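Local coordinates for protein peptidoglycan N-acetylglucosamine deacetylase (Bacillus cereus, PDB 5O6Y) that removes acetyl groups from N-acetylglucosamine residues of cell-wall peptidoglycan, and also from chitin oligomers, as a zinc-dependent polysaccharide deacetylase, at residues V139-D144 against V169-S174. Sequence-based numbering, arbitrary orientation.
With NA (sodium ion), chain N; 5YA (4-naphthalen-1-yl-~{N}-oxidanyl-benzamide), chain H; PE3 (3,6,9,12,15,18,21,24,27,30,33,36,39-tridecaoxahentetracontane-1,41-diol), chain I.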
ATOM      1  N   VAL A 139      -1.875  -7.750   2.081  1.00  9.87           N
ATOM      2  CA  VAL A 139      -1.146  -7.113   3.169  1.00  8.42           C
ATOM      3  C   VAL A 139      -1.970  -5.936   3.663  1.00  7.42           C
ATOM      4  O   VAL A 139      -2.282  -5.024   2.888  1.00  4.69           O
ATOM      5  CB  VAL A 139       0.254  -6.650   2.735  1.00  8.22           C
ATOM      6  CG1 VAL A 139       0.879  -5.780   3.815  1.00  4.33           C
ATOM      7  CG2 VAL A 139       1.136  -7.851   2.438  1.00  7.70           C
ATOM      8  N   GLN A 140      -2.326  -5.957   4.946  1.00  5.78           N
ATOM      9  CA  GLN A 140      -3.020  -4.834   5.561  1.00  4.14           C
ATOM     10  C   GLN A 140      -2.008  -3.809   6.059  1.00  4.11           C
ATOM     11  O   GLN A 140      -1.170  -3.335   5.285  1.00  4.17           O
ATOM     12  CB  GLN A 140      -3.914  -5.314   6.707  1.00  5.34           C
ATOM     13  CG  GLN A 140      -4.902  -6.408   6.322  1.00  9.47           C
ATOM     14  CD  GLN A 140      -6.149  -5.875   5.637  1.00  8.90           C
ATOM     15  OE1 GLN A 140      -6.143  -4.787   5.060  1.00 14.93           O
ATOM     16  NE2 GLN A 140      -7.231  -6.642   5.705  1.00  4.54           N
ATOM     17  N   TRP A 141      -2.068  -3.469   7.345  1.00  5.90           N
ATOM     18  CA  TRP A 141      -1.155  -2.492   7.924  1.00  6.03           C
ATOM     19  C   TRP A 141      -1.189  -2.626   9.438  1.00  6.97           C
ATOM     20  O   TRP A 141      -2.131  -3.182  10.009  1.00  6.38           O
ATOM     21  CB  TRP A 141      -1.520  -1.063   7.506  1.00  4.00           C
ATOM     22  CG  TRP A 141      -2.887  -0.650   7.955  1.00 16.78           C
ATOM     23  CD1 TRP A 141      -3.212  -0.013   9.119  1.00 19.69           C
ATOM     24  CD2 TRP A 141      -4.119  -0.857   7.255  1.00 10.97           C
ATOM     25  NE1 TRP A 141      -4.569   0.194   9.183  1.00 16.95           N
ATOM     26  CE2 TRP A 141      -5.149  -0.315   8.051  1.00 11.88           C
ATOM     27  CE3 TRP A 141      -4.453  -1.444   6.032  1.00 11.91           C
ATOM     28  CZ2 TRP A 141      -6.485  -0.348   7.665  1.00 21.71           C
ATOM     29  CZ3 TRP A 141      -5.782  -1.472   5.647  1.00 17.88           C
ATOM     30  CH2 TRP A 141      -6.781  -0.928   6.461  1.00 23.29           C
ATOM     31  N   SER A 142      -0.145  -2.102  10.086  1.00  3.86           N
ATOM     32  CA  SER A 142      -0.058  -2.102  11.538  1.00  5.68           C
ATOM     33  C   SER A 142       0.152  -0.721  12.142  1.00  5.33           C
ATOM     34  O   SER A 142       0.070  -0.586  13.368  1.00  5.88           O
ATOM     35  CB  SER A 142       1.072  -3.033  12.014  1.00  5.86           C
ATOM     36  OG  SER A 142       2.340  -2.586  11.566  1.00  7.48           O
ATOM     37  N   VAL A 143       0.427   0.299  11.332  1.00  3.78           N
ATOM     38  CA  VAL A 143       0.542   1.678  11.796  1.00 14.10           C
ATOM     39  C   VAL A 143      -0.335   2.539  10.899  1.00 13.29           C
ATOM     40  O   VAL A 143      -0.099   2.621   9.687  1.00 14.49           O
ATOM     41  CB  VAL A 143       1.994   2.186  11.778  1.00 10.51           C
ATOM     42  CG1 VAL A 143       2.058   3.620  12.287  1.00  3.73           C
ATOM     43  CG2 VAL A 143       2.886   1.286  12.612  1.00  9.75           C
ATOM     44  N   ASP A 144      -1.343   3.176  11.487  1.00 15.30           N
ATOM     45  CA  ASP A 144      -2.295   3.992  10.747  1.00 13.65           C
ATOM     46  C   ASP A 144      -2.005   5.462  11.013  1.00 16.36           C
ATOM     47  O   ASP A 144      -2.084   5.916  12.158  1.00  7.20           O
ATOM     48  CB  ASP A 144      -3.731   3.649  11.137  1.00 15.53           C
ATOM     49  CG  ASP A 144      -4.749   4.322  10.241  1.00 22.57           C
ATOM     50  OD1 ASP A 144      -4.347   4.889   9.203  1.00 17.05           O
ATOM     51  OD2 ASP A 144      -5.950   4.289  10.576  1.00 28.50           O
ATOM     52  N   VAL A 169       4.165  -1.931   8.923  1.00  8.50           N
ATOM     53  CA  VAL A 169       3.649  -1.544   7.615  1.00  4.07           C
ATOM     54  C   VAL A 169       2.768  -0.321   7.829  1.00  6.61           C
ATOM     55  O   VAL A 169       1.715  -0.409   8.472  1.00  3.97           O
ATOM     56  CB  VAL A 169       2.870  -2.684   6.945  1.00  5.75           C
ATOM     57  CG1 VAL A 169       2.305  -2.222   5.609  1.00  4.19           C
ATOM     58  CG2 VAL A 169       3.764  -3.902   6.759  1.00  4.15           C
ATOM     59  N   ILE A 170       3.192   0.823   7.296  1.00 13.49           N
ATOM     60  CA  ILE A 170       2.559   2.109   7.573  1.00 11.29           C
ATOM     61  C   ILE A 170       1.609   2.449   6.435  1.00 12.69           C
ATOM     62  O   ILE A 170       1.913   2.201   5.263  1.00  5.29           O
ATOM     63  CB  ILE A 170       3.620   3.210   7.760  1.00  8.56           C
ATOM     64  CG1 ILE A 170       4.721   2.723   8.705  1.00  3.99           C
ATOM     65  CG2 ILE A 170       2.982   4.478   8.294  1.00  7.64           C
ATOM     66  CD1 ILE A 170       5.933   3.624   8.767  1.00  4.00           C
ATOM     67  N   LEU A 171       0.458   3.021   6.775  1.00 18.03           N
ATOM     68  CA  LEU A 171      -0.581   3.321   5.799  1.00 14.48           C
ATOM     69  C   LEU A 171      -0.689   4.829   5.617  1.00 17.22           C
ATOM     70  O   LEU A 171      -0.901   5.564   6.586  1.00  7.62           O
ATOM     71  CB  LEU A 171      -1.919   2.725   6.234  1.00  4.75           C
ATOM     72  CG  LEU A 171      -3.192   3.202   5.529  1.00  9.21           C
ATOM     73  CD1 LEU A 171      -3.089   3.088   4.018  1.00  4.21           C
ATOM     74  CD2 LEU A 171      -4.373   2.413   6.043  1.00 17.87           C
ATOM     75  N   GLN A 172      -0.533   5.286   4.379  1.00 19.40           N
ATOM     76  CA  GLN A 172      -0.818   6.665   4.013  1.00 13.13           C
ATOM     77  C   GLN A 172      -1.651   6.672   2.737  1.00 17.77           C
ATOM     78  O   GLN A 172      -1.855   5.638   2.094  1.00 17.52           O
ATOM     79  CB  GLN A 172       0.467   7.483   3.840  1.00 10.46           C
ATOM     80  CG  GLN A 172       1.062   7.964   5.156  1.00 18.16           C
ATOM     81  CD  GLN A 172       2.383   8.689   4.973  1.00 11.56           C
ATOM     82  OE1 GLN A 172       3.333   8.137   4.418  1.00  6.91           O
ATOM     83  NE2 GLN A 172       2.449   9.931   5.441  1.00  9.92           N
ATOM     84  N   HIS A 173      -2.142   7.852   2.367  1.00 17.12           N
ATOM     85  CA  HIS A 173      -3.044   7.972   1.230  1.00 18.85           C
ATOM     86  C   HIS A 173      -2.539   9.008   0.240  1.00 20.34           C
ATOM     87  O   HIS A 173      -1.955  10.026   0.624  1.00 21.29           O
ATOM     88  CB  HIS A 173      -4.464   8.345   1.680  1.00 21.81           C
ATOM     89  CG  HIS A 173      -5.132   7.292   2.507  1.00 23.01           C
ATOM     90  ND1 HIS A 173      -5.102   7.296   3.886  1.00 19.59           N
ATOM     91  CD2 HIS A 173      -5.848   6.198   2.150  1.00 19.23           C
ATOM     92  CE1 HIS A 173      -5.771   6.252   4.342  1.00 20.46           C
ATOM     93  NE2 HIS A 173      -6.233   5.569   3.309  1.00 19.24           N
ATOM     94  N   SER A 174      -2.764   8.730  -1.043  1.00 20.13           N
ATOM     95  CA  SER A 174      -2.595   9.716  -2.101  1.00 21.35           C
ATOM     96  C   SER A 174      -3.912   9.840  -2.857  1.00 21.03           C
ATOM     97  O   SER A 174      -3.956   9.693  -4.083  1.00 21.95           O
ATOM     98  CB  SER A 174      -1.449   9.327  -3.037  1.00 15.64           C
ATOM     99  OG  SER A 174      -1.601   7.999  -3.506  1.00 24.09           O
TER
HETATM  100 NA    NA N 310       4.025  -2.604  13.774  1.00  5.37          NA
HETATM  101  C1  5YA H 304      -9.110   4.443  10.146  0.66 46.63           C
HETATM  102  C2  5YA H 304      -8.906   4.313   8.769  0.66 46.94           C
HETATM  103  C3  5YA H 304      -9.203   3.124   8.105  0.66 47.44           C
HETATM  104  C4  5YA H 304      -9.709   2.012   8.847  0.66 48.25           C
HETATM  105  C5  5YA H 304      -9.915   2.145  10.253  0.66 48.20           C
HETATM  106  C6  5YA H 304      -9.608   3.381  10.896  0.66 47.55           C
HETATM  107  C7  5YA H 304     -10.021   0.771   8.217  0.66 46.57           C
HETATM  108  C8  5YA H 304     -10.517  -0.286   8.973  0.66 44.62           C
HETATM  109  O1  5YA H 304      -7.192   1.855   2.095  0.66 29.49           O
HETATM  110  C9  5YA H 304     -10.718  -0.154  10.351  0.66 42.16           C
HETATM  111  C10 5YA H 304     -10.426   1.042  10.998  0.66 44.42           C
HETATM  112  C11 5YA H 304      -8.960   3.027   6.635  0.66 43.99           C
HETATM  113  C12 5YA H 304      -7.870   2.303   6.193  0.66 42.68           C
HETATM  114  C13 5YA H 304      -7.605   2.188   4.843  0.66 43.10           C
HETATM  115  N1  5YA H 304      -8.705   3.384   1.544  0.66 30.81           N
HETATM  116  C14 5YA H 304      -8.419   2.809   3.919  0.66 37.31           C
HETATM  117  C15 5YA H 304      -9.513   3.548   4.351  0.66 39.66           C
HETATM  118  C16 5YA H 304      -9.782   3.658   5.710  0.66 41.40           C
HETATM  119  C17 5YA H 304      -8.067   2.650   2.438  0.66 32.47           C
HETATM  120  O2  5YA H 304      -8.379   3.243   0.183  0.66  4.46           O
HETATM  121  O25 PE3 I 305      -6.177  -2.298  11.356  0.69 28.90           O
HETATM  122  C24 PE3 I 305      -5.341  -2.997  10.476  0.69 25.82           C
HETATM  123  C23 PE3 I 305      -6.197  -3.971   9.669  0.69 17.55           C
HETATM  124  O22 PE3 I 305      -7.511  -3.491   9.648  0.69 17.85           O
HETATM  125  O   HOH W   1       2.080  -1.649  15.747  1.00  5.15           O
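Leu171 sets its CD2 methyl over the face of the Trp141 indole, 3.6 Å from the centroid of the six-membered ring, a CH-pi contact. The same methyl also meets C13 of the bound hydroxamate ligand, whose C12 lies 3.3 Å from Trp141 CZ2. C24 of a polyether chain lies over the indole's opposite face, offset toward the rim. Trp141 CG sits between the backbone N and the carbonyl carbon (chi1 61°), which swings the ring across Leu171. Asp144 OD2 comes to 3.2 Å from C1 of the ligand's naphthalene, and His173 NE2 to 3.6 Å from its C17. Behind them, Val146 N holds Asp144 OD1, and Asp147 is hydrogen-bonded to ND1 of His173, the predicted proton donor. Val169 O accepts from two successive amides: Ser142 N in the carbonyl plane at 3.0 Å, and Val143 N from above that plane at 3.2 Å. Val143 O then takes Leu171 N at 3.0 Å, pairing the strands in parallel. Ser142 OG receives Val169 N and binds a sodium ion shared with Ser168. The two strands, joined through helix 153-161 in a beta-alpha-beta unit, thus let Trp141 and Leu171 offer the ligand's rings an apolar surface beside Asp144 and His173, consistent with a place for substrate.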